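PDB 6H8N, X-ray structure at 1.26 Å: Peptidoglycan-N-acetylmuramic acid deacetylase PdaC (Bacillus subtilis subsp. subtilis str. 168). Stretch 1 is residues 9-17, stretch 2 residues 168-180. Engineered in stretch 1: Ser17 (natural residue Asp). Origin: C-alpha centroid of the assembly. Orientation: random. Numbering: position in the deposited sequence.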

ATOM      1  N   GLN A   9     -13.105  12.692  10.586  1.00 15.87           N
ATOM      2  CA  GLN A   9     -12.261  12.069  11.587  1.00 15.63           C
ATOM      3  C   GLN A   9     -10.918  11.740  10.949  1.00 13.89           C
ATOM      4  O   GLN A   9     -10.745  11.811   9.728  1.00 13.71           O
ATOM      5  CB  GLN A   9     -12.925  10.807  12.140  1.00 18.59           C
ATOM      6  N   LYS A  10      -9.955  11.375  11.790  1.00 14.27           N
ATOM      7  CA  LYS A  10      -8.608  11.122  11.306  1.00 12.50           C
ATOM      8  C   LYS A  10      -8.574   9.905  10.395  1.00 12.07           C
ATOM      9  O   LYS A  10      -9.245   8.905  10.637  1.00 11.95           O
ATOM     10  CB  LYS A  10      -7.655  10.864  12.475  1.00 14.30           C
ATOM     11  CG  LYS A  10      -7.345  12.112  13.286  1.00 17.56           C
ATOM     12  CD  LYS A  10      -6.189  11.898  14.247  1.00 19.90           C
ATOM     13  CE  LYS A  10      -6.442  10.773  15.211  1.00 21.09           C
ATOM     14  NZ  LYS A  10      -7.617  11.036  16.080  1.00 25.22           N
ATOM     15  N   VAL A  11      -7.738   9.985   9.366  1.00 10.43           N
ATOM     16  CA  VAL A  11      -7.505   8.871   8.460  1.00 10.63           C
ATOM     17  C   VAL A  11      -6.009   8.704   8.264  1.00  9.78           C
ATOM     18  O   VAL A  11      -5.235   9.659   8.359  1.00 10.69           O
ATOM     19  CB  VAL A  11      -8.202   9.077   7.095  1.00 11.99           C
ATOM     20  CG1 VAL A  11      -9.716   9.158   7.260  1.00 13.54           C
ATOM     21  CG2 VAL A  11      -7.658  10.314   6.389  1.00 13.00           C
ATOM     22  N   ILE A  12      -5.603   7.476   7.976  1.00  9.60           N
ATOM     23  CA  ILE A  12      -4.221   7.188   7.632  1.00  9.14           C
ATOM     24  C   ILE A  12      -4.221   5.974   6.721  1.00  9.32           C
ATOM     25  O   ILE A  12      -5.072   5.087   6.840  1.00 10.50           O
ATOM     26  CB  ILE A  12      -3.387   6.986   8.920  1.00 11.00           C
ATOM     27  CG1 ILE A  12      -1.883   7.054   8.645  1.00 13.28           C
ATOM     28  CG2 ILE A  12      -3.768   5.692   9.632  1.00 11.27           C
ATOM     29  CD1 ILE A  12      -1.073   7.369   9.900  1.00 13.37           C
ATOM     30  N   ALA A  13      -3.263   5.935   5.801  1.00  9.63           N
ATOM     31  CA  ALA A  13      -3.117   4.831   4.846  1.00  8.94           C
ATOM     32  C   ALA A  13      -1.845   4.057   5.164  1.00  9.01           C
ATOM     33  O   ALA A  13      -0.737   4.502   4.847  1.00 10.28           O
ATOM     34  CB  ALA A  13      -3.095   5.354   3.418  1.00  9.99           C
ATOM     35  N   LEU A  14      -2.000   2.887   5.764  1.00  8.96           N
ATOM     36  CA  LEU A  14      -0.885   1.964   5.908  1.00  8.52           C
ATOM     37  C   LEU A  14      -0.734   1.180   4.623  1.00  8.98           C
ATOM     38  O   LEU A  14      -1.705   0.611   4.114  1.00  9.84           O
ATOM     39  CB  LEU A  14      -1.133   0.996   7.061  1.00 11.20           C
ATOM     40  CG  LEU A  14      -1.309   1.597   8.422  1.00 14.40           C
ATOM     41  CD1 LEU A  14      -1.536   0.509   9.442  1.00 15.90           C
ATOM     42  CD2 LEU A  14      -0.092   2.392   8.777  1.00 19.92           C
ATOM     43  N   THR A  15       0.475   1.138   4.097  1.00  9.09           N
ATOM     44  CA  THR A  15       0.724   0.452   2.843  1.00  8.70           C
ATOM     45  C   THR A  15       1.914  -0.475   2.989  1.00  8.98           C
ATOM     46  O   THR A  15       2.852  -0.221   3.774  1.00  9.63           O
ATOM     47  CB  THR A  15       0.946   1.423   1.671  1.00  9.54           C
ATOM     48  OG1 THR A  15       2.238   2.042   1.749  1.00  9.55           O
ATOM     49  CG2 THR A  15      -0.152   2.472   1.622  1.00  9.79           C
ATOM     50  N   PHE A  16       1.852  -1.583   2.253  1.00  8.77           N
ATOM     51  CA  PHE A  16       2.798  -2.678   2.393  1.00  8.82           C
ATOM     52  C   PHE A  16       3.320  -3.085   1.031  1.00 11.19           C
ATOM     53  O   PHE A  16       2.531  -3.510   0.181  1.00 15.72           O
ATOM     54  CB  PHE A  16       2.137  -3.880   3.058  1.00 10.21           C
ATOM     55  CG  PHE A  16       1.666  -3.585   4.439  1.00  9.78           C
ATOM     56  CD1 PHE A  16       2.561  -3.625   5.481  1.00 10.18           C
ATOM     57  CD2 PHE A  16       0.354  -3.259   4.700  1.00 10.49           C
ATOM     58  CE1 PHE A  16       2.175  -3.337   6.750  1.00 11.34           C
ATOM     59  CE2 PHE A  16      -0.058  -2.953   5.976  1.00  9.93           C
ATOM     60  CZ  PHE A  16       0.859  -2.991   7.016  1.00 11.24           C
ATOM     61  N   SER A  17       4.628  -3.031   0.845  1.00  8.29           N
ATOM     62  CA  SER A  17       5.259  -3.409  -0.412  1.00  8.84           C
ATOM     63  C   SER A  17       6.057  -4.688  -0.258  1.00  8.51           C
ATOM     64  O   SER A  17       6.685  -4.917   0.772  1.00 10.05           O
ATOM     65  CB  SER A  17       6.243  -2.326  -0.840  1.00  9.20           C
ATOM     66  OG  SER A  17       5.559  -1.153  -1.232  1.00  9.28           O
ATOM     67  N   ALA A 168       6.199  -5.145  13.971  1.00  9.59           N
ATOM     68  CA  ALA A 168       6.015  -3.706  14.096  1.00  9.47           C
ATOM     69  C   ALA A 168       4.639  -3.285  13.603  1.00  9.92           C
ATOM     70  O   ALA A 168       3.981  -2.447  14.229  1.00  9.52           O
ATOM     71  CB  ALA A 168       7.114  -2.960  13.341  1.00 10.85           C
ATOM     72  N   ALA A 169       4.203  -3.842  12.469  1.00 10.62           N
ATOM     73  CA  ALA A 169       2.908  -3.464  11.912  1.00  9.42           C
ATOM     74  C   ALA A 169       1.776  -3.774  12.877  1.00 10.72           C
ATOM     75  O   ALA A 169       0.820  -3.000  12.974  1.00 10.30           O
ATOM     76  CB  ALA A 169       2.675  -4.173  10.577  1.00 11.10           C
ATOM     77  N   ASP A 170       1.835  -4.907  13.579  1.00 10.44           N
ATOM     78  CA  ASP A 170       0.784  -5.194  14.557  1.00 10.04           C
ATOM     79  C   ASP A 170       0.695  -4.102  15.607  1.00 10.74           C
ATOM     80  O   ASP A 170      -0.403  -3.637  15.941  1.00 11.39           O
ATOM     81  CB  ASP A 170       1.018  -6.541  15.231  1.00 13.15           C
ATOM     82  CG  ASP A 170      -0.064  -6.862  16.256  1.00 16.30           C
ATOM     83  OD1 ASP A 170      -1.184  -7.232  15.860  1.00 15.81           O
ATOM     84  OD2 ASP A 170       0.186  -6.704  17.478  1.00 21.70           O
ATOM     85  N   GLU A 171       1.839  -3.698  16.163  1.00  9.42           N
ATOM     86  CA  GLU A 171       1.855  -2.669  17.190  1.00 10.59           C
ATOM     87  C   GLU A 171       1.414  -1.322  16.629  1.00  9.90           C
ATOM     88  O   GLU A 171       0.684  -0.578  17.295  1.00 10.31           O
ATOM     89  CB  GLU A 171       3.249  -2.594  17.823  1.00 10.46           C
ATOM     90  CG  GLU A 171       3.360  -1.537  18.888  1.00 11.49           C
ATOM     91  CD  GLU A 171       4.592  -1.634  19.742  1.00 11.86           C
ATOM     92  OE1 GLU A 171       5.333  -2.619  19.634  1.00 14.63           O
ATOM     93  OE2 GLU A 171       4.805  -0.683  20.515  1.00 14.22           O
ATOM     94  N   ILE A 172       1.840  -0.989  15.406  1.00  9.43           N
ATOM     95  CA  ILE A 172       1.422   0.260  14.767  1.00  9.00           C
ATOM     96  C   ILE A 172      -0.084   0.274  14.557  1.00  8.58           C
ATOM     97  O   ILE A 172      -0.755   1.274  14.816  1.00  9.20           O
ATOM     98  CB  ILE A 172       2.199   0.460  13.455  1.00  9.58           C
ATOM     99  CG1 ILE A 172       3.672   0.790  13.753  1.00  9.60           C
ATOM    100  CG2 ILE A 172       1.543   1.514  12.570  1.00 10.38           C
ATOM    101  CD1 ILE A 172       4.571   0.503  12.593  1.00 10.60           C
ATOM    102  N   ILE A 173      -0.625  -0.825  14.049  1.00  8.48           N
ATOM    103  CA  ILE A 173      -2.068  -0.915  13.830  1.00  8.65           C
ATOM    104  C   ILE A 173      -2.815  -0.716  15.143  1.00  8.64           C
ATOM    105  O   ILE A 173      -3.792   0.037  15.220  1.00  9.80           O
ATOM    106  CB  ILE A 173      -2.415  -2.253  13.166  1.00  8.47           C
ATOM    107  CG1 ILE A 173      -1.923  -2.266  11.709  1.00  9.71           C
ATOM    108  CG2 ILE A 173      -3.933  -2.527  13.245  1.00  9.76           C
ATOM    109  CD1 ILE A 173      -1.819  -3.647  11.106  1.00 10.55           C
ATOM    110  N   LYS A 174      -2.356  -1.373  16.207  1.00  9.13           N
ATOM    111  CA  LYS A 174      -3.006  -1.216  17.508  1.00  9.76           C
ATOM    112  C   LYS A 174      -2.935   0.228  17.994  1.00  9.40           C
ATOM    113  O   LYS A 174      -3.942   0.805  18.430  1.00 10.62           O
ATOM    114  CB  LYS A 174      -2.361  -2.130  18.531  1.00 11.12           C
ATOM    115  CG  LYS A 174      -3.040  -2.032  19.893  1.00 14.99           C
ATOM    116  CD  LYS A 174      -2.330  -2.843  20.957  1.00 18.26           C
ATOM    117  CE  LYS A 174      -3.157  -2.939  22.240  1.00 21.86           C
ATOM    118  NZ  LYS A 174      -4.433  -3.692  22.023  1.00 19.94           N
ATOM    119  N   LYS A 175      -1.752   0.819  17.960  1.00  9.67           N
ATOM    120  CA  LYS A 175      -1.591   2.162  18.505  1.00  9.99           C
ATOM    121  C   LYS A 175      -2.353   3.205  17.696  1.00  9.97           C
ATOM    122  O   LYS A 175      -2.957   4.115  18.267  1.00 10.64           O
ATOM    123  CB  LYS A 175      -0.110   2.507  18.639  1.00 10.22           C
ATOM    124  CG  LYS A 175       0.557   1.711  19.733  1.00 10.70           C
ATOM    125  CD  LYS A 175       1.977   2.136  19.971  1.00 12.94           C
ATOM    126  CE  LYS A 175       2.464   1.571  21.302  1.00 12.42           C
ATOM    127  NZ  LYS A 175       3.895   1.792  21.504  1.00 18.58           N
ATOM    128  N   LEU A 176      -2.333   3.103  16.368  1.00  9.01           N
ATOM    129  CA  LEU A 176      -3.106   4.045  15.563  1.00 10.05           C
ATOM    130  C   LEU A 176      -4.601   3.870  15.792  1.00  9.59           C
ATOM    131  O   LEU A 176      -5.337   4.864  15.871  1.00 11.00           O
ATOM    132  CB  LEU A 176      -2.774   3.901  14.078  1.00  9.97           C
ATOM    133  CG  LEU A 176      -1.357   4.293  13.671  1.00 11.55           C
ATOM    134  CD1 LEU A 176      -1.117   3.829  12.229  1.00 12.21           C
ATOM    135  CD2 LEU A 176      -1.135   5.797  13.823  1.00 13.72           C
ATOM    136  N   THR A 177      -5.060   2.627  15.916  1.00 10.00           N
ATOM    137  CA  THR A 177      -6.464   2.387  16.222  1.00 11.35           C
ATOM    138  C   THR A 177      -6.815   2.976  17.584  1.00 11.94           C
ATOM    139  O   THR A 177      -7.853   3.635  17.731  1.00 12.80           O
ATOM    140  CB  THR A 177      -6.767   0.886  16.140  1.00 12.00           C
ATOM    141  OG1 THR A 177      -6.473   0.420  14.818  1.00 13.46           O
ATOM    142  CG2 THR A 177      -8.228   0.613  16.441  1.00 14.60           C
ATOM    143  N   ASP A 178      -5.948   2.773  18.578  1.00 11.65           N
ATOM    144  CA  ASP A 178      -6.193   3.319  19.913  1.00 12.93           C
ATOM    145  C   ASP A 178      -6.252   4.843  19.873  1.00 12.74           C
ATOM    146  O   ASP A 178      -6.963   5.461  20.682  1.00 15.68           O
ATOM    147  CB  ASP A 178      -5.083   2.894  20.884  1.00 12.64           C
ATOM    148  CG  ASP A 178      -5.190   1.444  21.374  1.00 15.03           C
ATOM    149  OD1 ASP A 178      -6.229   0.768  21.208  1.00 15.60           O
ATOM    150  OD2 ASP A 178      -4.192   0.986  21.996  1.00 16.81           O
ATOM    151  N   GLN A 179      -5.493   5.475  18.981  1.00 11.61           N
ATOM    152  CA  GLN A 179      -5.501   6.926  18.822  1.00 13.96           C
ATOM    153  C   GLN A 179      -6.692   7.443  18.023  1.00 14.50           C
ATOM    154  O   GLN A 179      -6.820   8.666  17.862  1.00 19.03           O
ATOM    155  CB  GLN A 179      -4.202   7.408  18.171  1.00 13.61           C
ATOM    156  CG  GLN A 179      -2.992   7.317  19.069  1.00 14.64           C
ATOM    157  CD  GLN A 179      -1.815   7.980  18.447  1.00 17.95           C
ATOM    158  OE1 GLN A 179      -1.985   8.876  17.621  1.00 23.76           O
ATOM    159  NE2 GLN A 179      -0.614   7.572  18.833  1.00 18.16           N
ATOM    160  N   GLY A 180      -7.560   6.578  17.524  1.00 13.71           N
ATOM    161  CA  GLY A 180      -8.741   7.023  16.823  1.00 13.73           C
ATOM    162  C   GLY A 180      -8.595   7.194  15.327  1.00 14.50           C
ATOM    163  O   GLY A 180      -9.494   7.768  14.695  1.00 15.54           O
TER
HETATM  164  O   HOH W   1     -10.214  10.811  14.697  1.00 26.73           O

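How do the two backbones lie against each other? Residues 11-17 form a β-strand and residues 168-178 the final turns of an α-helix, and the two run almost exactly antiparallel, with 172° between their N-to-C directions. Their axes come no closer than 10.6 Å, a spacing that leaves room for a layer of side chains. Going up the strand therefore means going back down the helix: Lys10 lies nearest Gly180, Ile12 nearest Leu176 and Leu14 nearest Ile173.

Which side chains fill the space between them? A strand turns successive side chains to alternate faces, so Ile12, Leu14 and Phe16 point toward the helix while Val11 points away and Ala13 and Thr15 lie out of reach. The helix answers with Ala169, the neighbours Ile172 and Ile173, and Leu176, a spacing of three or four residues from one position to the next that keeps them on one side of the coil. Leu14 is the hub. Its CD1 sits 3.6 Å from Ile173 CG1, and its CD2 lies 3.9 Å from Leu176 CD1 and 4.2 Å from Ile172 CG2. Ile173 leaves its backbone sideways, yet the end of its side chain comes nearer the strand and makes that close contact possible. All these residues are buried, so the pairing rests on van der Waals contact and the exclusion of water.

What happens on the two sides of this hub? Toward the start of the strand, Ile12 CG2 meets Leu176 CD1 at 4.2 Å, so the same leucine methyl touches both Ile12 and Leu14. Toward its end, Phe16 CE1 lies 3.9 Å from Ala169 CB. The methyl sits at the edge of the ring, near its plane, and alanine's small side chain fits beside the bulky aromatic group.

How does the contact finish where the helix ends? Here polar bonding replaces apolar packing. Gly180 leaves the helix with a positive phi of 91° in a Schellman motif, its N donating to Thr177 O at 3.0 Å; at these backbone angles a CB would be jammed against the carbonyl O of Gln179, and an ideal CB would also stand 3.4 Å from Lys10 NZ. Carbonyls at the end of a helix lack the amide partners of a following turn, and Lys10 uses one of them: its NZ donates a hydrogen bond to Gln179 O at 3.1 Å. A water extends the link, accepting from Lys10 N and Lys10 NZ, each 3.0 Å from its O, and donating to Gly180 O at 3.1 Å.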